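PDB 2R9Q: 2'-deoxycytidine 5'-triphosphate deaminase from Agrobacterium tumefaciens, which probably catalyses the deamination of dCTP to dUTP, a deoxyuridine precursor for thymidylate synthesis. Local coordinates for residues E259-S265 with R312-R318; L216-K222 with F241-A247; M279-L285 with Q330-R334. All blocks are in the same frame, centred on the assembly; numbering follows the deposited sequence.

Interaction 1 (E259-S265 with R312-R318); sequences EFYILVS and RAVLEVR
Ser265 meets Ala313 with backbone and side chain alike. Ser265 N gives a straight bond to Ala313 O (2.8 Å, 176°), while Ser265 OG takes the N-H of Ala313 at 2.9 Å. A chi1 of 77° puts OG between its own backbone N and carbonyl carbon, facing the partner strand, and the hydroxyl also bonds to Glu267 O. Arg312, bent at chi2, brings its CG 3.4 Å from Ser265 O; its NH1 adds a weak bond to that oxygen, but its main partner is Asp207, in a salt bridge. Two residues back, Leu263 N binds Leu315 O at 2.8 Å, close to linear with the carbonyl bond. Leu263, Leu315, Tyr261 and Val317 share one face of the sheet. There the Leu263 side chain crosses Val317 at about a right angle, CD1 resting 4.1 Å from Val317 CB, and Leu253 and Leu255 of strand 252-255 pack on this row. Val317 N bonds to Tyr261 O at 3.1 Å; the return bond from Tyr261 N is weak. Ile262 and Val314 occupy the other face, against a bound peptide. Alternating hydrogen-bonded and non-hydrogen-bonded pairs make this an antiparallel beta ladder inside a sheet of the dUTPase-like C-terminal domain.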
# COMPACT_ATOMS: atom_id res chain seq x y z
N GLU B 259 6.90 -0.80 7.32
CA GLU B 259 6.78 -0.89 8.75
C GLU B 259 7.66 0.11 9.50
O GLU B 259 8.55 0.72 8.97
CB GLU B 259 7.10 -2.32 9.19
CG GLU B 259 6.22 -3.42 8.56
CD GLU B 259 4.76 -3.39 8.97
OE1 GLU B 259 4.43 -3.18 10.17
OE2 GLU B 259 3.91 -3.61 8.08
N PHE B 260 7.38 0.31 10.77
CA PHE B 260 8.34 1.03 11.61
C PHE B 260 8.66 0.22 12.84
O PHE B 260 7.83 -0.52 13.33
CB PHE B 260 7.89 2.48 11.85
CG PHE B 260 7.30 2.76 13.17
CD1 PHE B 260 8.02 3.47 14.12
CD2 PHE B 260 6.00 2.37 13.45
CE1 PHE B 260 7.49 3.74 15.33
CE2 PHE B 260 5.43 2.65 14.67
CZ PHE B 260 6.17 3.34 15.63
N TYR B 261 9.90 0.32 13.25
CA TYR B 261 10.50 -0.53 14.25
C TYR B 261 11.07 0.33 15.38
O TYR B 261 11.77 1.30 15.13
CB TYR B 261 11.60 -1.42 13.63
CG TYR B 261 11.13 -2.37 12.54
CD1 TYR B 261 10.79 -3.68 12.85
CD2 TYR B 261 11.01 -1.96 11.24
CE1 TYR B 261 10.34 -4.55 11.89
CE2 TYR B 261 10.56 -2.82 10.27
CZ TYR B 261 10.22 -4.15 10.59
OH TYR B 261 9.77 -5.06 9.57
N ILE B 262 10.78 -0.04 16.62
CA ILE B 262 11.42 0.60 17.78
C ILE B 262 12.45 -0.40 18.29
O ILE B 262 12.12 -1.49 18.73
CB ILE B 262 10.43 0.98 18.92
CG1 ILE B 262 9.41 2.01 18.44
CG2 ILE B 262 11.17 1.53 20.12
CD1 ILE B 262 8.19 2.11 19.35
N LEU B 263 13.70 0.03 18.21
CA LEU B 263 14.83 -0.81 18.49
C LEU B 263 15.81 -0.12 19.43
O LEU B 263 15.66 1.07 19.75
CB LEU B 263 15.52 -1.22 17.17
CG LEU B 263 14.71 -2.04 16.17
CD1 LEU B 263 15.46 -2.11 14.86
CD2 LEU B 263 14.38 -3.43 16.72
N VAL B 264 16.79 -0.89 19.90
CA VAL B 264 17.74 -0.41 20.91
C VAL B 264 19.23 -0.54 20.50
O VAL B 264 19.65 -1.51 19.89
CB VAL B 264 17.39 -0.98 22.37
CG1 VAL B 264 16.69 -2.30 22.30
CG2 VAL B 264 18.60 -1.05 23.26
N SER B 265 19.98 0.50 20.84
CA SER B 265 21.43 0.52 20.70
C SER B 265 22.16 -0.49 21.61
O SER B 265 21.73 -0.75 22.72
CB SER B 265 21.97 1.94 20.96
OG SER B 265 22.02 2.27 22.33
N ARG B 312 21.00 3.04 27.28
CA ARG B 312 20.85 2.73 25.87
C ARG B 312 19.97 3.76 25.18
O ARG B 312 19.08 4.35 25.81
CB ARG B 312 20.31 1.32 25.66
CG ARG B 312 21.34 0.25 25.94
CD ARG B 312 20.71 -0.94 26.57
NE ARG B 312 21.73 -1.95 26.89
CZ ARG B 312 22.25 -2.80 26.02
NH1 ARG B 312 21.89 -2.81 24.75
NH2 ARG B 312 23.13 -3.66 26.44
N ALA B 313 20.28 4.03 23.92
CA ALA B 313 19.41 4.82 23.08
C ALA B 313 18.38 3.91 22.36
O ALA B 313 18.73 2.86 21.79
CB ALA B 313 20.20 5.65 22.12
N VAL B 314 17.12 4.32 22.45
CA VAL B 314 16.01 3.68 21.74
C VAL B 314 15.92 4.35 20.39
O VAL B 314 15.91 5.55 20.33
CB VAL B 314 14.70 3.85 22.48
CG1 VAL B 314 13.58 3.14 21.74
CG2 VAL B 314 14.85 3.39 23.91
N LEU B 315 15.89 3.56 19.32
CA LEU B 315 16.02 4.05 17.95
C LEU B 315 14.80 3.66 17.12
O LEU B 315 14.32 2.54 17.20
CB LEU B 315 17.27 3.44 17.28
CG LEU B 315 18.62 3.61 18.00
CD1 LEU B 315 19.58 2.43 17.71
CD2 LEU B 315 19.29 4.96 17.69
N GLU B 316 14.29 4.59 16.32
CA GLU B 316 13.29 4.24 15.32
C GLU B 316 14.00 4.04 13.97
O GLU B 316 14.56 4.96 13.42
CB GLU B 316 12.13 5.26 15.23
CG GLU B 316 11.28 5.40 16.51
CD GLU B 316 11.94 6.30 17.53
OE1 GLU B 316 12.39 7.39 17.13
OE2 GLU B 316 12.03 5.91 18.71
N VAL B 317 13.95 2.82 13.48
CA VAL B 317 14.60 2.43 12.25
C VAL B 317 13.55 2.04 11.22
O VAL B 317 12.58 1.34 11.51
CB VAL B 317 15.60 1.26 12.52
CG1 VAL B 317 16.21 0.74 11.26
CG2 VAL B 317 16.63 1.65 13.55
N ARG B 318 13.74 2.57 10.02
CA ARG B 318 12.96 2.24 8.85
C ARG B 318 13.90 1.95 7.68
O ARG B 318 14.93 2.59 7.51
CB ARG B 318 12.05 3.39 8.46
CG ARG B 318 10.85 3.67 9.33
CD ARG B 318 10.13 4.94 8.75
NE ARG B 318 8.68 4.99 8.96
CZ ARG B 318 7.77 4.31 8.25
NH1 ARG B 318 6.49 4.46 8.54
NH2 ARG B 318 8.12 3.47 7.27

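Interaction 2 (L216-K222 with F241-A247); sequences LIGYRGK and FWEPLFA
A beta bulge at Ile217 and Gly218, facing Leu245, shifts the register of this antiparallel ladder, which joins strand 242-246, outermost in its sheet within the chain, to strand 216-221. Ile217 N bonds almost linearly to Leu245 O at 2.7 Å, whereas the return bond from Leu245 N goes to Gly218 O, one residue further along. Beyond the bulge the pairing is regular: Arg220 and Glu243 exchange two backbone bonds, and Lys222 N binds Phe241 O. One face is largely apolar and aromatic. Leu216 CD1 touches Pro244 CB at 3.8 Å, and Tyr219 lays the CD1 side of its ring obliquely against Trp242 CB (3.7 Å) and along Pro244. The Tyr219 hydroxyl bonds to the backbone of a bound peptide, and Trp242 stands edge-to-face with Phe153. The opposite face carries Arg220, Glu243 and Leu245. Lys222, extended beyond CG, runs its aliphatic chain past Glu243, CE lying 3.4 Å from Glu243 CG, before NZ bonds to Leu239 O. Near this charged patch Glu243 packs on Glu243 of the third subunit. Arg220 turns at chi3 (59°) and grips Glu243 side-on, its NE (3.0 Å) and NH2 (2.9 Å) both converging on OE1. The guanidinium and carboxylate planes stand 84° apart: OE1 lies in the guanidinium plane, but NE meets it from above the carboxylate. Leu245 CD2 sits over the centre of one guanidinium face, 3.6 Å above its plane.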
# COMPACT_ATOMS: atom_id res chain seq x y z
N LEU B 216 13.31 -10.34 23.83
CA LEU B 216 12.72 -9.13 23.23
C LEU B 216 13.75 -8.20 22.58
O LEU B 216 14.71 -7.78 23.24
CB LEU B 216 11.91 -8.33 24.30
CG LEU B 216 11.23 -7.01 23.89
CD1 LEU B 216 10.00 -7.27 23.03
CD2 LEU B 216 10.88 -6.12 25.10
N ILE B 217 13.54 -7.87 21.30
CA ILE B 217 14.45 -6.96 20.56
C ILE B 217 13.85 -5.55 20.38
O ILE B 217 14.56 -4.58 20.23
CB ILE B 217 14.98 -7.51 19.14
CG1 ILE B 217 13.87 -7.59 18.12
CG2 ILE B 217 15.78 -8.84 19.20
CD1 ILE B 217 14.36 -8.32 16.82
N GLY B 218 12.54 -5.45 20.40
CA GLY B 218 11.86 -4.22 20.10
C GLY B 218 10.44 -4.40 19.61
O GLY B 218 9.79 -5.41 19.85
N TYR B 219 9.94 -3.39 18.95
CA TYR B 219 8.53 -3.33 18.60
C TYR B 219 8.38 -2.93 17.13
O TYR B 219 9.18 -2.20 16.60
CB TYR B 219 7.79 -2.35 19.52
CG TYR B 219 7.77 -2.81 20.98
CD1 TYR B 219 6.79 -3.68 21.44
CD2 TYR B 219 8.75 -2.40 21.86
CE1 TYR B 219 6.78 -4.10 22.75
CE2 TYR B 219 8.76 -2.81 23.19
CZ TYR B 219 7.77 -3.66 23.63
OH TYR B 219 7.77 -4.08 24.92
N ARG B 220 7.33 -3.46 16.51
CA ARG B 220 6.79 -3.01 15.25
C ARG B 220 5.39 -2.39 15.48
O ARG B 220 4.56 -2.90 16.24
CB ARG B 220 6.76 -4.20 14.32
CG ARG B 220 6.27 -3.93 12.96
CD ARG B 220 6.61 -5.08 12.05
NE ARG B 220 6.02 -6.31 12.55
CZ ARG B 220 6.52 -7.55 12.36
NH1 ARG B 220 7.64 -7.75 11.66
NH2 ARG B 220 5.88 -8.60 12.88
N GLY B 221 5.13 -1.25 14.85
CA GLY B 221 3.80 -0.63 14.87
C GLY B 221 2.70 -1.44 14.20
O GLY B 221 2.94 -2.10 13.20
N LYS B 222 1.51 -1.41 14.79
CA LYS B 222 0.34 -2.09 14.25
C LYS B 222 -0.52 -1.16 13.36
O LYS B 222 -0.33 0.06 13.34
CB LYS B 222 -0.51 -2.66 15.38
CG LYS B 222 0.09 -3.81 16.14
CD LYS B 222 -0.90 -4.35 17.19
CE LYS B 222 -0.49 -5.74 17.71
NZ LYS B 222 -1.52 -6.37 18.63
N PHE B 241 -1.16 -1.50 20.06
CA PHE B 241 -0.47 -0.58 19.15
C PHE B 241 0.86 -1.10 18.60
O PHE B 241 1.24 -0.79 17.47
CB PHE B 241 -0.21 0.75 19.84
CG PHE B 241 -1.45 1.49 20.14
CD1 PHE B 241 -2.10 2.18 19.12
CD2 PHE B 241 -2.00 1.49 21.42
CE1 PHE B 241 -3.25 2.86 19.37
CE2 PHE B 241 -3.18 2.17 21.67
CZ PHE B 241 -3.81 2.86 20.64
N TRP B 242 1.57 -1.87 19.41
CA TRP B 242 2.90 -2.35 19.08
C TRP B 242 2.88 -3.87 19.13
O TRP B 242 2.15 -4.44 19.92
CB TRP B 242 3.91 -1.75 20.03
CG TRP B 242 4.06 -0.24 19.96
CD1 TRP B 242 4.82 0.47 19.06
CD2 TRP B 242 3.45 0.74 20.81
NE1 TRP B 242 4.71 1.81 19.29
CE2 TRP B 242 3.88 2.01 20.37
CE3 TRP B 242 2.58 0.67 21.92
CZ2 TRP B 242 3.48 3.22 21.00
CZ3 TRP B 242 2.16 1.85 22.55
CH2 TRP B 242 2.62 3.12 22.08
N GLU B 243 3.64 -4.51 18.26
CA GLU B 243 3.85 -5.95 18.29
C GLU B 243 5.26 -6.18 18.76
O GLU B 243 6.19 -5.72 18.10
CB GLU B 243 3.76 -6.61 16.91
CG GLU B 243 2.48 -6.40 16.17
CD GLU B 243 2.55 -6.89 14.73
OE1 GLU B 243 3.67 -7.23 14.25
OE2 GLU B 243 1.47 -6.93 14.08
N PRO B 244 5.44 -6.93 19.87
CA PRO B 244 6.78 -7.28 20.37
C PRO B 244 7.49 -8.21 19.40
O PRO B 244 6.84 -9.00 18.74
CB PRO B 244 6.53 -7.99 21.69
CG PRO B 244 5.07 -8.05 21.87
CD PRO B 244 4.36 -7.48 20.72
N LEU B 245 8.80 -8.05 19.29
CA LEU B 245 9.61 -8.83 18.36
C LEU B 245 10.72 -9.50 19.18
O LEU B 245 11.35 -8.87 20.05
CB LEU B 245 10.24 -7.97 17.26
CG LEU B 245 9.39 -7.11 16.31
CD1 LEU B 245 10.32 -6.26 15.40
CD2 LEU B 245 8.39 -7.96 15.48
N PHE B 246 10.94 -10.77 18.87
CA PHE B 246 11.77 -11.62 19.70
C PHE B 246 12.83 -12.23 18.82
O PHE B 246 12.50 -12.70 17.75
CB PHE B 246 10.94 -12.72 20.38
CG PHE B 246 9.81 -12.22 21.21
CD1 PHE B 246 8.51 -12.22 20.72
CD2 PHE B 246 10.03 -11.75 22.49
CE1 PHE B 246 7.45 -11.76 21.48
CE2 PHE B 246 8.97 -11.29 23.28
CZ PHE B 246 7.68 -11.29 22.77
N ALA B 247 14.09 -12.16 19.26
CA ALA B 247 15.21 -12.89 18.67
C ALA B 247 14.85 -14.38 18.66
O ALA B 247 14.57 -14.93 19.70
CB ALA B 247 16.50 -12.66 19.47

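Interaction 3 (M279-L285 with Q330-R334); sequences MTPFDPL and QIVGR
Thr280 and Arg334 form the hydrogen-bonded pair of this short antiparallel ladder. Thr280 N donates to Arg334 O, and Arg334 N returns a bond to Thr280 O, each at 2.9 Å. A third bond comes from the side chain: with chi1 at 58°, Thr280 OG1 lies between its own backbone N and carbonyl carbon and donates to Arg334 O at 2.6 Å, so one carbonyl oxygen is gripped by two donors of the same residue. Two residues on, past the end of strand 279-281, a water bridges the backbones, accepting from Phe282 N at 3.2 Å and donating to Val332 O at 2.6 Å. The Gln330 amide turns back within its own segment, NE2 donating almost straight to Ile331 O.

The one charged side chain to touch across the contact is that of Arg334, which bends at chi3 and so brings one face of its guanidinium over Thr280 OG1; the approach is not a hydrogen bond.

The apolar part is carried by Phe282. Its CG lies anti to the backbone N (chi1 -175°), which swings the ring across to Ile331. Ile331 CG2 makes a CH-pi contact 3.7 Å from the ring centroid, only 11° off the normal, while Pro284 CG lies over the opposite face nearer the rim. Phe282 is thus held between the two.

Strand 331-339 lies between strands 275-281 and 202-205; Val332 and Gly333 both face Leu204 in a classic beta bulge. Val332 and Met279 pack on Leu315 of strand 311-319, and Pro284 and Leu285 reach Glu132 and Gln131 of the second subunit.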
# COMPACT_ATOMS: atom_id res chain seq x y z
N MET B 279 21.31 13.10 18.06
CA MET B 279 21.41 11.85 17.33
C MET B 279 21.38 12.19 15.84
O MET B 279 20.59 13.03 15.43
CB MET B 279 20.21 10.96 17.71
CG MET B 279 20.55 9.54 18.16
SD MET B 279 21.11 8.49 16.82
CE MET B 279 22.87 8.52 17.09
N THR B 280 22.27 11.59 15.06
CA THR B 280 22.29 11.78 13.61
C THR B 280 22.27 10.43 12.87
O THR B 280 22.75 9.44 13.39
CB THR B 280 23.54 12.60 13.15
OG1 THR B 280 24.73 11.91 13.55
CG2 THR B 280 23.52 14.00 13.74
N PRO B 281 21.64 10.38 11.67
CA PRO B 281 21.80 9.24 10.77
C PRO B 281 23.23 8.97 10.34
O PRO B 281 24.00 9.91 10.13
CB PRO B 281 20.95 9.64 9.56
CG PRO B 281 19.95 10.57 10.10
CD PRO B 281 20.67 11.35 11.13
N PHE B 282 23.54 7.68 10.21
CA PHE B 282 24.82 7.19 9.65
C PHE B 282 24.78 7.27 8.12
O PHE B 282 24.19 6.42 7.43
CB PHE B 282 25.07 5.75 10.13
CG PHE B 282 26.41 5.19 9.73
CD1 PHE B 282 27.59 5.88 10.00
CD2 PHE B 282 26.49 3.95 9.10
CE1 PHE B 282 28.84 5.35 9.62
CE2 PHE B 282 27.74 3.41 8.73
CZ PHE B 282 28.91 4.11 8.99
N ASP B 283 25.43 8.32 7.60
CA ASP B 283 25.22 8.79 6.21
C ASP B 283 25.62 7.80 5.11
O ASP B 283 24.88 7.65 4.12
CB ASP B 283 25.88 10.16 6.00
CG ASP B 283 25.19 11.28 6.81
OD1 ASP B 283 24.09 11.04 7.43
OD2 ASP B 283 25.74 12.42 6.84
N PRO B 284 26.77 7.10 5.29
CA PRO B 284 27.15 6.02 4.38
C PRO B 284 26.04 5.04 4.00
O PRO B 284 26.15 4.40 2.95
CB PRO B 284 28.26 5.29 5.17
CG PRO B 284 28.91 6.36 5.92
CD PRO B 284 27.81 7.31 6.32
N LEU B 285 24.99 4.92 4.83
CA LEU B 285 23.92 3.92 4.65
C LEU B 285 22.49 4.48 4.59
O LEU B 285 21.54 3.72 4.66
CB LEU B 285 24.02 2.84 5.74
CG LEU B 285 25.32 2.02 5.83
CD1 LEU B 285 25.12 0.79 6.70
CD2 LEU B 285 25.85 1.62 4.44
N GLN B 330 25.49 -3.71 13.60
CA GLN B 330 25.44 -2.73 12.51
C GLN B 330 25.35 -1.32 13.08
O GLN B 330 24.48 -1.03 13.91
CB GLN B 330 24.25 -3.02 11.63
CG GLN B 330 23.89 -1.95 10.60
CD GLN B 330 24.90 -1.83 9.50
OE1 GLN B 330 25.22 -2.80 8.84
NE2 GLN B 330 25.38 -0.62 9.28
N ILE B 331 26.24 -0.44 12.60
CA ILE B 331 26.17 1.00 12.91
C ILE B 331 24.98 1.71 12.25
O ILE B 331 24.76 1.59 11.04
CB ILE B 331 27.47 1.75 12.56
CG1 ILE B 331 28.63 1.22 13.42
CG2 ILE B 331 27.28 3.27 12.76
CD1 ILE B 331 30.01 1.61 12.92
N VAL B 332 24.22 2.45 13.06
CA VAL B 332 22.95 3.05 12.64
C VAL B 332 22.84 4.56 12.83
O VAL B 332 22.00 5.23 12.22
CB VAL B 332 21.73 2.33 13.30
CG1 VAL B 332 21.78 0.82 12.98
CG2 VAL B 332 21.65 2.62 14.82
N GLY B 333 23.70 5.09 13.68
CA GLY B 333 23.78 6.52 13.89
C GLY B 333 25.04 7.00 14.58
O GLY B 333 25.92 6.23 14.98
N ARG B 334 25.07 8.30 14.78
CA ARG B 334 26.21 8.99 15.31
C ARG B 334 25.70 10.09 16.32
O ARG B 334 24.93 10.98 15.97
CB ARG B 334 26.96 9.45 14.06
CG ARG B 334 27.96 10.51 14.15
CD ARG B 334 28.27 11.00 12.71
NE ARG B 334 27.19 11.75 12.02
CZ ARG B 334 27.05 13.09 12.01
NH1 ARG B 334 27.87 13.87 12.70
NH2 ARG B 334 26.06 13.66 11.33
O HOH W 1 20.78 6.12 10.09

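In the fold
All three interactions are antiparallel ladders of the C-terminal domain. Interactions 1 and 2 belong to one sheet, with centres 10 Å apart, and strand 261-269 bonds to strand 216-221 between them through Ile262 N and Tyr219 O. Interaction 1 is buried, dominated by backbone bonds and aliphatic side chains; interactions 2 and 3 are only partly buried. Interaction 2, toward the sheet margin, adds an intersegment salt bridge and aromatic packing, and the third subunit comes near. Interaction 3, in a second sheet, pairs one residue couple by backbone and hydroxyl bonds, then continues through a water and a CH-pi contact past the strand end. Leu315 of interaction 1 touches Val332 and Met279, joining the sheets; interactions 2 and 3 do not meet.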